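Local coordinates for protein BIFUNCTIONAL PROTEIN Proline utilization A (PutA) (Corynebacterium freiburgense, PDB 5UX5) that oxidises proline to glutamate in two linked steps, with an FAD-dependent proline dehydrogenase and an NAD-dependent aldehyde dehydrogenase joined in one chain, at residues 693-698 with 813-818; 776-781 with 799-804; 860-865 with 869-874; 903-908 with 1056-1061. All blocks are in the same frame, centred on the assembly; numbering follows the deposited sequence.

Contact 1 (693-698 with 813-818); sequences SGKNAI and SWFHTH
The loop leading into strand 696-700 of the aldehyde dehydrogenase unit sends K695 across to the loop 813-818, where F815 and H818 receive its ammonium group. With CG anti to the backbone N (chi1 -168°) and a bend at chi2, the lysine directs its nearly straight outer chain at this loop. CG passes the H816 carbonyl, K695 CG to H816 O being 3.4 Å, and K695 NZ ends 2.9 Å from H818 O in a hydrogen bond that arrives from above the carbonyl plane. The same nitrogen lies over one face of the F815 ring, 4.0 Å from its centroid and 19° off the normal, a cation-pi contact displaced toward the rim near CZ. The buried ammonium thus has two hydrogen-bond partners, H818 O and S729 OG on strand 728-734, besides the F815 face. The 813-818 loop runs on to E819, which is bonded to S693 OG; H818 has its side chain about 9 Å from the bound NAD. W814 to T817 forms a type I turn. W814 O takes T817 N at 3.2 Å and also H818 ND1 at 2.8 Å, the latter in the carbonyl plane on a lone pair, which folds the imidazole back against the indole, with W814 NE1 above the centre of the H818 ring.

Contact 2 (776-781 with 799-804); sequences RGLTTL and TLWSPG
L778 packs on W801 in an apolar contact of CH-pi type, where the last turn of helix 772-779 meets the loop that enters strand 804-807. This is structural packing within the aldehyde dehydrogenase unit, with the L778 side chain about 12 Å from the bound NAD. L778 CD1 sits above the indole, 3.6 Å from the centroid of the six-membered ring and 17° off its normal, and comes 3.5 Å from W801 CD2. The rest of the leucine follows the same face: L778 CD2 is 3.9 Å from W801 CE3, and L778 CB is 3.9 Å from W801 CZ3. Both residues start out toward the opposing segment at CB and hold CG anti to their own carbonyl carbon (chi1 -70° for L778, -78° for W801), torsions that set L778 CD1 over the ring. P770 touches both side chains. T779 adds only its methyl, T779 CG2 lying 4.0 Å from W801 CH2 in an oblique approach, while its hydroxyl bonds to H775 O one turn back in the helix. At the C-terminal end, T780 is the first residue to leave helical geometry. There R776 O accepts from both T780 N at 3.2 Å and T780 OG1 at 2.8 Å, the two donors coming from opposite faces of its plane.

Contact 3 (860-865 with 869-874); sequences ELWKEK and GNAYIN
CG of W862 stands anti to the backbone N (chi1 -172°), which swings the indole from the helix toward A871 and I873, while I873 holds CG1 anti to its carbonyl carbon (chi1 -70°) and so brings that branch back to meet it. The far end of the six-membered ring does the touching: W862 CH2 is 3.5 Å from A871 CB and equally 3.5 Å from Y872 O, and W862 CZ3 is 3.8 Å from I873 CG1. All three neighbours approach the indole obliquely. The indole and I873 run alongside in opposite senses, and the K863 chain lies nearly perpendicular to I873, K863 CG being 3.5 Å from I873 CD1. Helix 860-865 and strand 870-873 run antiparallel, at 174° with axes 9.8 Å apart. They form the second half of a beta-alpha-beta unit in the aldehyde dehydrogenase fold, whose first strand, 845-852, lies parallel and adjacent to 870-873 and offers I851 to both W862 and I873. Beyond its aliphatic part, K863 bends at chi3 and carries NZ to E860 OE2 at 3.4 Å, a salt bridge within the helix. W862 NE1 gives its hydrogen bond to Q840 OE1. The polar ends thus find partners apart from the strand, and what faces strand 870-873 is carbon, consistent with a mainly hydrophobic attachment of helix to sheet.

Contact 4 (903-908 with 1056-1061); sequences GPNYVA and LKEQAV
N905 presents its side chain to the carboxylate of E1058, and OE1 is the atom of E1058 that it meets. CB starts the approach, N905 CB being 3.3 Å from E1058 OE1. CG follows at much the same range, N905 CG to E1058 OE1 measuring 3.4 Å. At the tip, N905 ND2 closes to 2.7 Å from E1058 OE1 in a hydrogen bond with an N-H...O angle of 157°. The acceptor lies close to the amide plane, but the donor comes from well above the carboxylate plane, and the two flat groups are turned 52° against each other. E1058 supplies the reach: CG is anti to its carbonyl carbon (chi1 -59°) and the chain beyond stays extended. Its other oxygen, OE2, is bonded to K900 N, and N905 ND2 also meets Y971 OH, so each group has a second partner in this buried spot, and the paired donors probably favour a charged carboxylate. N905 belongs to the type I turn G903-Y906, which leads toward strand 911-915. Strand 1056-1064, from the C-terminal part of the chain, carries E1058 and lies parallel beside strand 870-873 of the aldehyde dehydrogenase unit and antiparallel to 965-980, consistent with a PutA that has a C-terminal domain.

Overall arrangement
Following the chain from the N terminus, the proline dehydrogenase barrel is passed before contact 1 opens at 693-698. Contact 2 is nested inside the loop that contact 1 closes at 813-818: it ties 776-781 to 799-804 within it, and the two touch where W814 packs on R776. Contact 3 comes next in series, a short closure from helix to following strand. Contact 4 opens last and spans the longest interval, returning at 1056-1061 to set its strand beside 870-873 of contact 3, where A871 N and G869 O probably bond to A1060. Contact 1 lies on strand 696-700, which pairs with 845-852. The centres of contacts 2 and 4 are about 35 Å apart.

Contact 1 (693-698 with 813-818)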
loop_
_atom_site.group_PDB
_atom_site.type_symbol
_atom_site.label_atom_id
_atom_site.label_comp_id
_atom_site.label_asym_id
_atom_site.label_seq_id
_atom_site.Cartn_x
_atom_site.Cartn_y
_atom_site.Cartn_z
ATOM N N SER A 693 -2.500 -9.362 18.190
ATOM C CA SER A 693 -2.961 -7.969 18.162
ATOM C C SER A 693 -1.883 -6.982 18.619
ATOM O O SER A 693 -0.821 -7.387 19.101
ATOM C CB SER A 693 -4.234 -7.818 19.010
ATOM O OG SER A 693 -4.764 -6.504 18.956
ATOM N N GLY A 694 -2.149 -5.686 18.480
ATOM C CA GLY A 694 -1.182 -4.659 18.809
ATOM C C GLY A 694 -1.878 -3.336 19.030
ATOM O O GLY A 694 -3.050 -3.159 18.682
ATOM N N LYS A 695 -1.153 -2.424 19.674
ATOM C CA LYS A 695 -1.583 -1.057 19.976
ATOM C C LYS A 695 -0.550 -0.135 19.331
ATOM O O LYS A 695 0.414 0.298 19.969
ATOM C CB LYS A 695 -1.695 -0.812 21.509
ATOM C CG LYS A 695 -2.420 0.511 21.868
ATOM C CD LYS A 695 -3.847 0.477 21.346
ATOM C CE LYS A 695 -4.576 1.794 21.503
ATOM N NZ LYS A 695 -6.001 1.620 21.087
ATOM N N ASN A 696 -0.797 0.229 18.088
ATOM C CA ASN A 696 0.230 0.749 17.202
ATOM C C ASN A 696 0.050 2.244 16.989
ATOM O O ASN A 696 -1.078 2.733 16.891
ATOM C CB ASN A 696 0.160 0.012 15.873
ATOM C CG ASN A 696 0.104 -1.471 16.068
ATOM O OD1 ASN A 696 1.033 -2.058 16.616
ATOM N ND2 ASN A 696 -1.002 -2.091 15.657
ATOM N N ALA A 697 1.166 2.957 16.907
ATOM C CA ALA A 697 1.170 4.400 16.802
ATOM C C ALA A 697 1.976 4.819 15.590
ATOM O O ALA A 697 2.852 4.077 15.125
ATOM C CB ALA A 697 1.757 5.049 18.051
ATOM N N ILE A 698 1.651 6.003 15.066
ATOM C CA ILE A 698 2.482 6.693 14.079
ATOM C C ILE A 698 2.884 8.029 14.675
ATOM O O ILE A 698 2.017 8.837 15.039
ATOM C CB ILE A 698 1.764 6.882 12.732
ATOM C CG1 ILE A 698 1.547 5.549 12.037
ATOM C CG2 ILE A 698 2.472 7.903 11.812
ATOM C CD1 ILE A 698 0.800 5.747 10.725
ATOM N N SER A 813 -3.317 6.354 30.117
ATOM C CA SER A 813 -4.767 6.358 30.062
ATOM C C SER A 813 -5.279 5.053 29.457
ATOM O O SER A 813 -4.534 4.279 28.849
ATOM C CB SER A 813 -5.270 7.540 29.228
ATOM O OG SER A 813 -5.552 7.170 27.881
ATOM N N TRP A 814 -6.591 4.838 29.589
ATOM C CA TRP A 814 -7.174 3.584 29.126
ATOM C C TRP A 814 -6.978 3.397 27.618
ATOM O O TRP A 814 -6.584 2.313 27.168
ATOM C CB TRP A 814 -8.652 3.503 29.505
ATOM C CG TRP A 814 -9.271 2.215 29.023
ATOM C CD1 TRP A 814 -9.197 0.986 29.627
ATOM C CD2 TRP A 814 -10.045 2.025 27.823
ATOM N NE1 TRP A 814 -9.880 0.049 28.881
ATOM C CE2 TRP A 814 -10.407 0.660 27.770
ATOM C CE3 TRP A 814 -10.471 2.878 26.796
ATOM C CZ2 TRP A 814 -11.173 0.132 26.726
ATOM C CZ3 TRP A 814 -11.230 2.353 25.763
ATOM C CH2 TRP A 814 -11.574 0.993 25.734
ATOM N N PHE A 815 -7.250 4.441 26.815
ATOM C CA PHE A 815 -7.170 4.267 25.361
ATOM C C PHE A 815 -5.729 4.111 24.857
ATOM O O PHE A 815 -5.506 3.566 23.759
ATOM C CB PHE A 815 -7.892 5.416 24.630
ATOM C CG PHE A 815 -8.062 5.155 23.177
ATOM C CD1 PHE A 815 -9.011 4.237 22.739
ATOM C CD2 PHE A 815 -7.235 5.759 22.248
ATOM C CE1 PHE A 815 -9.132 3.926 21.401
ATOM C CE2 PHE A 815 -7.358 5.461 20.903
ATOM C CZ PHE A 815 -8.309 4.549 20.481
ATOM N N HIS A 816 -4.746 4.540 25.649
ATOM C CA HIS A 816 -3.346 4.351 25.288
ATOM C C HIS A 816 -2.927 2.884 25.362
ATOM O O HIS A 816 -2.054 2.460 24.599
ATOM C CB HIS A 816 -2.481 5.217 26.202
ATOM C CG HIS A 816 -1.019 5.090 25.955
ATOM N ND1 HIS A 816 -0.084 5.250 26.955
ATOM C CD2 HIS A 816 -0.324 4.824 24.827
ATOM C CE1 HIS A 816 1.125 5.070 26.456
ATOM N NE2 HIS A 816 1.008 4.811 25.166
ATOM N N THR A 817 -3.557 2.083 26.233
ATOM C CA THR A 817 -3.065 0.741 26.549
ATOM C C THR A 817 -4.084 -0.365 26.261
ATOM O O THR A 817 -3.899 -1.494 26.729
ATOM C CB THR A 817 -2.619 0.665 28.025
ATOM O OG1 THR A 817 -3.741 0.774 28.904
ATOM C CG2 THR A 817 -1.687 1.808 28.359
ATOM N N HIS A 818 -5.139 -0.086 25.490
ATOM C CA HIS A 818 -6.176 -1.072 25.181
ATOM C C HIS A 818 -6.512 -1.019 23.698
ATOM O O HIS A 818 -7.002 0.005 23.216
ATOM C CB HIS A 818 -7.437 -0.809 26.003
ATOM C CG HIS A 818 -7.268 -1.102 27.456
ATOM N ND1 HIS A 818 -6.560 -0.271 28.300
ATOM C CD2 HIS A 818 -7.674 -2.146 28.213
ATOM C CE1 HIS A 818 -6.549 -0.783 29.515
ATOM N NE2 HIS A 818 -7.214 -1.925 29.489
#

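Contact 2 (776-781 with 799-804)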
loop_
_atom_site.group_PDB
_atom_site.type_symbol
_atom_site.label_atom_id
_atom_site.label_comp_id
_atom_site.label_asym_id
_atom_site.label_seq_id
_atom_site.Cartn_x
_atom_site.Cartn_y
_atom_site.Cartn_z
ATOM N N ARG A 776 -16.840 0.815 24.348
ATOM C CA ARG A 776 -16.266 1.872 25.172
ATOM C C ARG A 776 -15.437 2.817 24.318
ATOM O O ARG A 776 -15.531 4.046 24.457
ATOM C CB ARG A 776 -15.424 1.288 26.304
ATOM C CG ARG A 776 -14.719 2.366 27.111
ATOM C CD ARG A 776 -14.070 1.757 28.314
ATOM N NE ARG A 776 -13.452 2.705 29.232
ATOM C CZ ARG A 776 -12.876 2.313 30.360
ATOM N NH1 ARG A 776 -12.869 1.021 30.651
ATOM N NH2 ARG A 776 -12.330 3.189 31.189
ATOM N N GLY A 777 -14.606 2.249 23.430
ATOM C CA GLY A 777 -13.797 3.072 22.554
ATOM C C GLY A 777 -14.615 3.974 21.648
ATOM O O GLY A 777 -14.185 5.088 21.328
ATOM N N LEU A 778 -15.804 3.515 21.231
ATOM C CA LEU A 778 -16.652 4.280 20.320
ATOM C C LEU A 778 -17.474 5.379 21.004
ATOM O O LEU A 778 -17.716 6.420 20.378
ATOM C CB LEU A 778 -17.603 3.342 19.585
ATOM C CG LEU A 778 -17.027 2.401 18.539
ATOM C CD1 LEU A 778 -18.053 1.328 18.254
ATOM C CD2 LEU A 778 -16.622 3.139 17.268
ATOM N N THR A 779 -17.901 5.201 22.268
ATOM C CA THR A 779 -18.949 6.041 22.860
ATOM C C THR A 779 -18.493 6.923 24.018
ATOM O O THR A 779 -19.033 8.020 24.194
ATOM C CB THR A 779 -20.115 5.179 23.369
ATOM O OG1 THR A 779 -19.636 4.285 24.377
ATOM C CG2 THR A 779 -20.726 4.374 22.259
ATOM N N THR A 780 -17.482 6.507 24.765
ATOM C CA THR A 780 -17.104 7.138 26.021
ATOM C C THR A 780 -15.690 7.691 25.924
ATOM O O THR A 780 -14.835 7.092 25.274
ATOM C CB THR A 780 -17.183 6.136 27.192
ATOM O OG1 THR A 780 -16.255 5.084 26.948
ATOM C CG2 THR A 780 -18.577 5.522 27.363
ATOM N N LEU A 781 -15.467 8.855 26.533
ATOM C CA LEU A 781 -14.168 9.509 26.628
ATOM C C LEU A 781 -13.539 9.308 28.006
ATOM O O LEU A 781 -14.210 8.936 28.968
ATOM C CB LEU A 781 -14.307 10.998 26.348
ATOM C CG LEU A 781 -14.908 11.338 24.984
ATOM C CD1 LEU A 781 -16.424 11.555 25.032
ATOM C CD2 LEU A 781 -14.260 12.589 24.506
ATOM N N THR A 799 -23.488 -2.669 13.345
ATOM C CA THR A 799 -22.280 -3.062 12.648
ATOM C C THR A 799 -21.660 -1.928 11.845
ATOM O O THR A 799 -20.449 -1.951 11.601
ATOM C CB THR A 799 -22.569 -4.244 11.716
ATOM O OG1 THR A 799 -23.533 -3.860 10.724
ATOM C CG2 THR A 799 -23.092 -5.444 12.520
ATOM N N LEU A 800 -22.450 -0.949 11.429
ATOM C CA LEU A 800 -21.960 0.193 10.673
ATOM C C LEU A 800 -21.759 1.352 11.641
ATOM O O LEU A 800 -22.737 1.898 12.162
ATOM C CB LEU A 800 -22.955 0.566 9.579
ATOM C CG LEU A 800 -22.953 -0.405 8.408
ATOM C CD1 LEU A 800 -24.086 -0.111 7.414
ATOM C CD2 LEU A 800 -21.592 -0.357 7.739
ATOM N N TRP A 801 -20.496 1.716 11.887
ATOM C CA TRP A 801 -20.112 2.828 12.754
ATOM C C TRP A 801 -19.230 3.797 11.981
ATOM O O TRP A 801 -18.254 3.379 11.342
ATOM C CB TRP A 801 -19.356 2.355 14.002
ATOM C CG TRP A 801 -20.231 1.803 15.044
ATOM C CD1 TRP A 801 -20.791 0.561 15.065
ATOM C CD2 TRP A 801 -20.677 2.470 16.239
ATOM N NE1 TRP A 801 -21.563 0.412 16.201
ATOM C CE2 TRP A 801 -21.511 1.570 16.934
ATOM C CE3 TRP A 801 -20.451 3.738 16.789
ATOM C CZ2 TRP A 801 -22.109 1.893 18.143
ATOM C CZ3 TRP A 801 -21.063 4.060 17.994
ATOM C CH2 TRP A 801 -21.871 3.141 18.654
ATOM N N SER A 802 -19.551 5.086 12.064
ATOM C CA SER A 802 -18.695 6.096 11.464
ATOM C C SER A 802 -17.423 6.230 12.309
ATOM O O SER A 802 -17.420 5.886 13.488
ATOM C CB SER A 802 -19.450 7.437 11.342
ATOM O OG SER A 802 -19.154 8.380 12.371
ATOM N N PRO A 803 -16.315 6.682 11.720
ATOM C CA PRO A 803 -15.054 6.734 12.474
ATOM C C PRO A 803 -15.052 7.880 13.462
ATOM O O PRO A 803 -15.763 8.872 13.291
ATOM C CB PRO A 803 -14.000 6.970 11.393
ATOM C CG PRO A 803 -14.763 7.679 10.273
ATOM C CD PRO A 803 -16.171 7.169 10.327
ATOM N N GLY A 804 -14.183 7.767 14.475
ATOM C CA GLY A 804 -14.017 8.822 15.451
ATOM C C GLY A 804 -12.554 9.118 15.722
ATOM O O GLY A 804 -11.686 8.321 15.425
#

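Contact 3 (860-865 with 869-874)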
loop_
_atom_site.group_PDB
_atom_site.type_symbol
_atom_site.label_atom_id
_atom_site.label_comp_id
_atom_site.label_asym_id
_atom_site.label_seq_id
_atom_site.Cartn_x
_atom_site.Cartn_y
_atom_site.Cartn_z
ATOM N N GLU A 860 16.837 8.307 12.113
ATOM C CA GLU A 860 17.853 7.364 12.549
ATOM C C GLU A 860 17.670 7.039 14.023
ATOM O O GLU A 860 17.654 5.859 14.408
ATOM C CB GLU A 860 19.250 7.915 12.238
ATOM C CG GLU A 860 20.226 6.883 11.587
ATOM C CD GLU A 860 19.707 6.216 10.280
ATOM O OE1 GLU A 860 18.983 6.857 9.466
ATOM O OE2 GLU A 860 20.042 5.024 10.069
ATOM N N LEU A 861 17.412 8.060 14.839
ATOM C CA LEU A 861 17.078 7.818 16.236
ATOM C C LEU A 861 15.869 6.893 16.349
ATOM O O LEU A 861 15.903 5.887 17.074
ATOM C CB LEU A 861 16.838 9.147 16.933
ATOM C CG LEU A 861 16.466 9.103 18.403
ATOM C CD1 LEU A 861 17.560 8.438 19.201
ATOM C CD2 LEU A 861 16.184 10.519 18.880
ATOM N N TRP A 862 14.806 7.184 15.588
ATOM C CA TRP A 862 13.602 6.357 15.654
ATOM C C TRP A 862 13.890 4.904 15.239
ATOM O O TRP A 862 13.385 3.972 15.871
ATOM C CB TRP A 862 12.466 6.966 14.805
ATOM C CG TRP A 862 11.152 6.231 15.014
ATOM C CD1 TRP A 862 10.267 6.417 16.033
ATOM C CD2 TRP A 862 10.603 5.191 14.202
ATOM N NE1 TRP A 862 9.197 5.568 15.906
ATOM C CE2 TRP A 862 9.379 4.800 14.793
ATOM C CE3 TRP A 862 11.023 4.555 13.032
ATOM C CZ2 TRP A 862 8.577 3.802 14.264
ATOM C CZ3 TRP A 862 10.225 3.563 12.506
ATOM C CH2 TRP A 862 9.010 3.195 13.123
ATOM N N LYS A 863 14.655 4.684 14.153
ATOM C CA LYS A 863 14.962 3.304 13.749
ATOM C C LYS A 863 15.659 2.542 14.863
ATOM O O LYS A 863 15.428 1.338 15.041
ATOM C CB LYS A 863 15.867 3.250 12.510
ATOM C CG LYS A 863 15.227 3.633 11.193
ATOM C CD LYS A 863 16.046 3.122 9.980
ATOM C CE LYS A 863 17.567 3.030 10.295
ATOM N NZ LYS A 863 18.371 2.129 9.403
ATOM N N GLU A 864 16.478 3.229 15.651
ATOM C CA GLU A 864 17.228 2.522 16.669
ATOM C C GLU A 864 16.431 2.365 17.951
ATOM O O GLU A 864 16.547 1.334 18.612
ATOM C CB GLU A 864 18.553 3.260 16.935
ATOM C CG GLU A 864 19.679 2.427 17.614
ATOM C CD GLU A 864 20.180 1.221 16.755
ATOM O OE1 GLU A 864 19.756 1.057 15.574
ATOM O OE2 GLU A 864 21.029 0.452 17.261
ATOM N N LYS A 865 15.555 3.314 18.286
ATOM C CA LYS A 865 14.931 3.276 19.599
ATOM C C LYS A 865 13.540 2.641 19.610
ATOM O O LYS A 865 13.084 2.228 20.683
ATOM C CB LYS A 865 14.874 4.690 20.196
ATOM N N GLY A 869 7.958 -4.897 15.988
ATOM C CA GLY A 869 8.487 -5.870 15.064
ATOM C C GLY A 869 8.501 -5.336 13.647
ATOM O O GLY A 869 9.456 -5.586 12.901
ATOM N N ASN A 870 7.468 -4.567 13.275
ATOM C CA ASN A 870 7.331 -3.979 11.938
ATOM C C ASN A 870 7.364 -2.454 12.061
ATOM O O ASN A 870 6.402 -1.832 12.527
ATOM C CB ASN A 870 6.041 -4.459 11.261
ATOM C CG ASN A 870 6.168 -5.860 10.639
ATOM O OD1 ASN A 870 6.141 -6.869 11.338
ATOM N ND2 ASN A 870 6.281 -5.914 9.329
ATOM N N ALA A 871 8.492 -1.869 11.667
ATOM C CA ALA A 871 8.690 -0.423 11.601
ATOM C C ALA A 871 8.547 0.093 10.158
ATOM O O ALA A 871 8.946 -0.572 9.197
ATOM C CB ALA A 871 10.058 -0.057 12.163
ATOM N N TYR A 872 7.926 1.259 10.011
ATOM C CA TYR A 872 7.694 1.889 8.712
ATOM C C TYR A 872 8.090 3.346 8.817
ATOM O O TYR A 872 7.908 3.974 9.862
ATOM C CB TYR A 872 6.231 1.793 8.247
ATOM C CG TYR A 872 5.712 0.384 8.122
ATOM C CD1 TYR A 872 5.201 -0.261 9.223
ATOM C CD2 TYR A 872 5.720 -0.304 6.902
ATOM C CE1 TYR A 872 4.726 -1.535 9.140
ATOM C CE2 TYR A 872 5.226 -1.608 6.814
ATOM C CZ TYR A 872 4.740 -2.210 7.960
ATOM O OH TYR A 872 4.218 -3.485 7.979
ATOM N N ILE A 873 8.645 3.884 7.744
ATOM C CA ILE A 873 9.127 5.251 7.761
ATOM C C ILE A 873 8.483 5.994 6.601
ATOM O O ILE A 873 8.632 5.595 5.442
ATOM C CB ILE A 873 10.661 5.283 7.719
ATOM C CG1 ILE A 873 11.157 4.756 9.074
ATOM C CG2 ILE A 873 11.175 6.672 7.444
ATOM C CD1 ILE A 873 12.477 4.064 9.051
ATOM N N ASN A 874 7.720 7.035 6.923
ATOM C CA ASN A 874 7.043 7.854 5.914
ATOM C C ASN A 874 6.166 7.016 4.978
ATOM O O ASN A 874 6.151 7.212 3.768
ATOM C CB ASN A 874 8.058 8.688 5.127
ATOM C CG ASN A 874 8.789 9.674 5.997
ATOM O OD1 ASN A 874 8.205 10.253 6.916
ATOM N ND2 ASN A 874 10.055 9.895 5.708
#

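Contact 4 (903-908 with 1056-1061)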
loop_
_atom_site.group_PDB
_atom_site.type_symbol
_atom_site.label_atom_id
_atom_site.label_comp_id
_atom_site.label_asym_id
_atom_site.label_seq_id
_atom_site.Cartn_x
_atom_site.Cartn_y
_atom_site.Cartn_z
ATOM N N GLY A 903 8.544 -14.472 6.554
ATOM C CA GLY A 903 9.978 -14.280 6.665
ATOM C C GLY A 903 10.651 -15.626 6.587
ATOM O O GLY A 903 9.987 -16.664 6.588
ATOM N N PRO A 904 11.982 -15.643 6.489
ATOM C CA PRO A 904 12.688 -16.891 6.152
ATOM C C PRO A 904 12.768 -17.932 7.267
ATOM O O PRO A 904 13.126 -19.078 6.970
ATOM C CB PRO A 904 14.083 -16.399 5.771
ATOM C CG PRO A 904 14.233 -15.139 6.532
ATOM C CD PRO A 904 12.896 -14.494 6.504
ATOM N N ASN A 905 12.411 -17.615 8.509
ATOM C CA ASN A 905 12.599 -18.549 9.612
ATOM C C ASN A 905 11.310 -19.198 10.071
ATOM O O ASN A 905 11.347 -20.037 10.986
ATOM C CB ASN A 905 13.234 -17.828 10.798
ATOM C CG ASN A 905 14.598 -17.351 10.493
ATOM O OD1 ASN A 905 15.400 -18.083 9.905
ATOM N ND2 ASN A 905 14.886 -16.110 10.853
ATOM N N TYR A 906 10.185 -18.864 9.431
ATOM C CA TYR A 906 8.866 -19.267 9.903
ATOM C C TYR A 906 8.636 -20.769 9.716
ATOM O O TYR A 906 8.307 -21.483 10.668
ATOM C CB TYR A 906 7.807 -18.441 9.172
ATOM C CG TYR A 906 6.427 -18.567 9.732
ATOM C CD1 TYR A 906 6.041 -17.832 10.845
ATOM C CD2 TYR A 906 5.495 -19.443 9.155
ATOM C CE1 TYR A 906 4.750 -17.965 11.376
ATOM C CE2 TYR A 906 4.212 -19.586 9.680
ATOM C CZ TYR A 906 3.847 -18.841 10.787
ATOM O OH TYR A 906 2.579 -18.973 11.301
ATOM N N VAL A 907 8.764 -21.264 8.490
ATOM C CA VAL A 907 8.640 -22.698 8.261
ATOM C C VAL A 907 9.534 -23.492 9.209
ATOM O O VAL A 907 9.106 -24.490 9.801
ATOM C CB VAL A 907 8.965 -23.019 6.795
ATOM C CG1 VAL A 907 9.176 -24.513 6.646
ATOM C CG2 VAL A 907 7.852 -22.501 5.872
ATOM N N ALA A 908 10.788 -23.053 9.387
ATOM C CA ALA A 908 11.747 -23.792 10.202
ATOM C C ALA A 908 11.333 -23.961 11.670
ATOM O O ALA A 908 11.956 -24.770 12.369
ATOM C CB ALA A 908 13.114 -23.109 10.132
ATOM N N LEU A 1056 17.716 -13.398 19.608
ATOM C CA LEU A 1056 17.453 -12.339 18.633
ATOM C C LEU A 1056 15.955 -12.150 18.392
ATOM O O LEU A 1056 15.158 -13.096 18.402
ATOM C CB LEU A 1056 18.143 -12.640 17.291
ATOM C CG LEU A 1056 19.669 -12.776 17.324
ATOM C CD1 LEU A 1056 20.138 -13.452 16.057
ATOM C CD2 LEU A 1056 20.348 -11.427 17.497
ATOM N N LYS A 1057 15.588 -10.915 18.128
ATOM C CA LYS A 1057 14.229 -10.561 17.746
ATOM C C LYS A 1057 14.238 -10.107 16.289
ATOM O O LYS A 1057 14.910 -9.130 15.940
ATOM C CB LYS A 1057 13.705 -9.442 18.650
ATOM C CG LYS A 1057 13.589 -9.757 20.126
ATOM C CD LYS A 1057 13.053 -8.532 20.857
ATOM C CE LYS A 1057 14.006 -7.370 20.665
ATOM N NZ LYS A 1057 13.854 -6.256 21.648
ATOM N N GLU A 1058 13.468 -10.784 15.449
ATOM C CA GLU A 1058 13.425 -10.402 14.046
ATOM C C GLU A 1058 12.706 -9.065 13.899
ATOM O O GLU A 1058 11.814 -8.735 14.695
ATOM C CB GLU A 1058 12.708 -11.481 13.230
ATOM C CG GLU A 1058 13.373 -12.839 13.315
ATOM C CD GLU A 1058 12.631 -13.932 12.566
ATOM O OE1 GLU A 1058 13.090 -15.108 12.618
ATOM O OE2 GLU A 1058 11.582 -13.627 11.956
ATOM N N GLN A 1059 13.107 -8.283 12.885
ATOM C CA GLN A 1059 12.483 -6.983 12.629
ATOM C C GLN A 1059 12.544 -6.586 11.159
ATOM O O GLN A 1059 13.599 -6.676 10.524
ATOM C CB GLN A 1059 13.144 -5.875 13.459
ATOM C CG GLN A 1059 12.601 -4.479 13.203
ATOM C CD GLN A 1059 13.324 -3.416 13.985
ATOM O OE1 GLN A 1059 14.517 -3.196 13.781
ATOM N NE2 GLN A 1059 12.600 -2.719 14.861
ATOM N N ALA A 1060 11.425 -6.066 10.647
ATOM C CA ALA A 1060 11.339 -5.512 9.298
ATOM C C ALA A 1060 11.258 -3.995 9.366
ATOM O O ALA A 1060 10.418 -3.459 10.092
ATOM C CB ALA A 1060 10.117 -6.049 8.566
ATOM N N VAL A 1061 12.134 -3.303 8.628
ATOM C CA VAL A 1061 12.134 -1.838 8.574
ATOM C C VAL A 1061 11.889 -1.424 7.130
ATOM O O VAL A 1061 12.755 -1.616 6.263
ATOM C CB VAL A 1061 13.435 -1.223 9.090
ATOM C CG1 VAL A 1061 13.269 0.279 9.235
ATOM C CG2 VAL A 1061 13.851 -1.857 10.410
#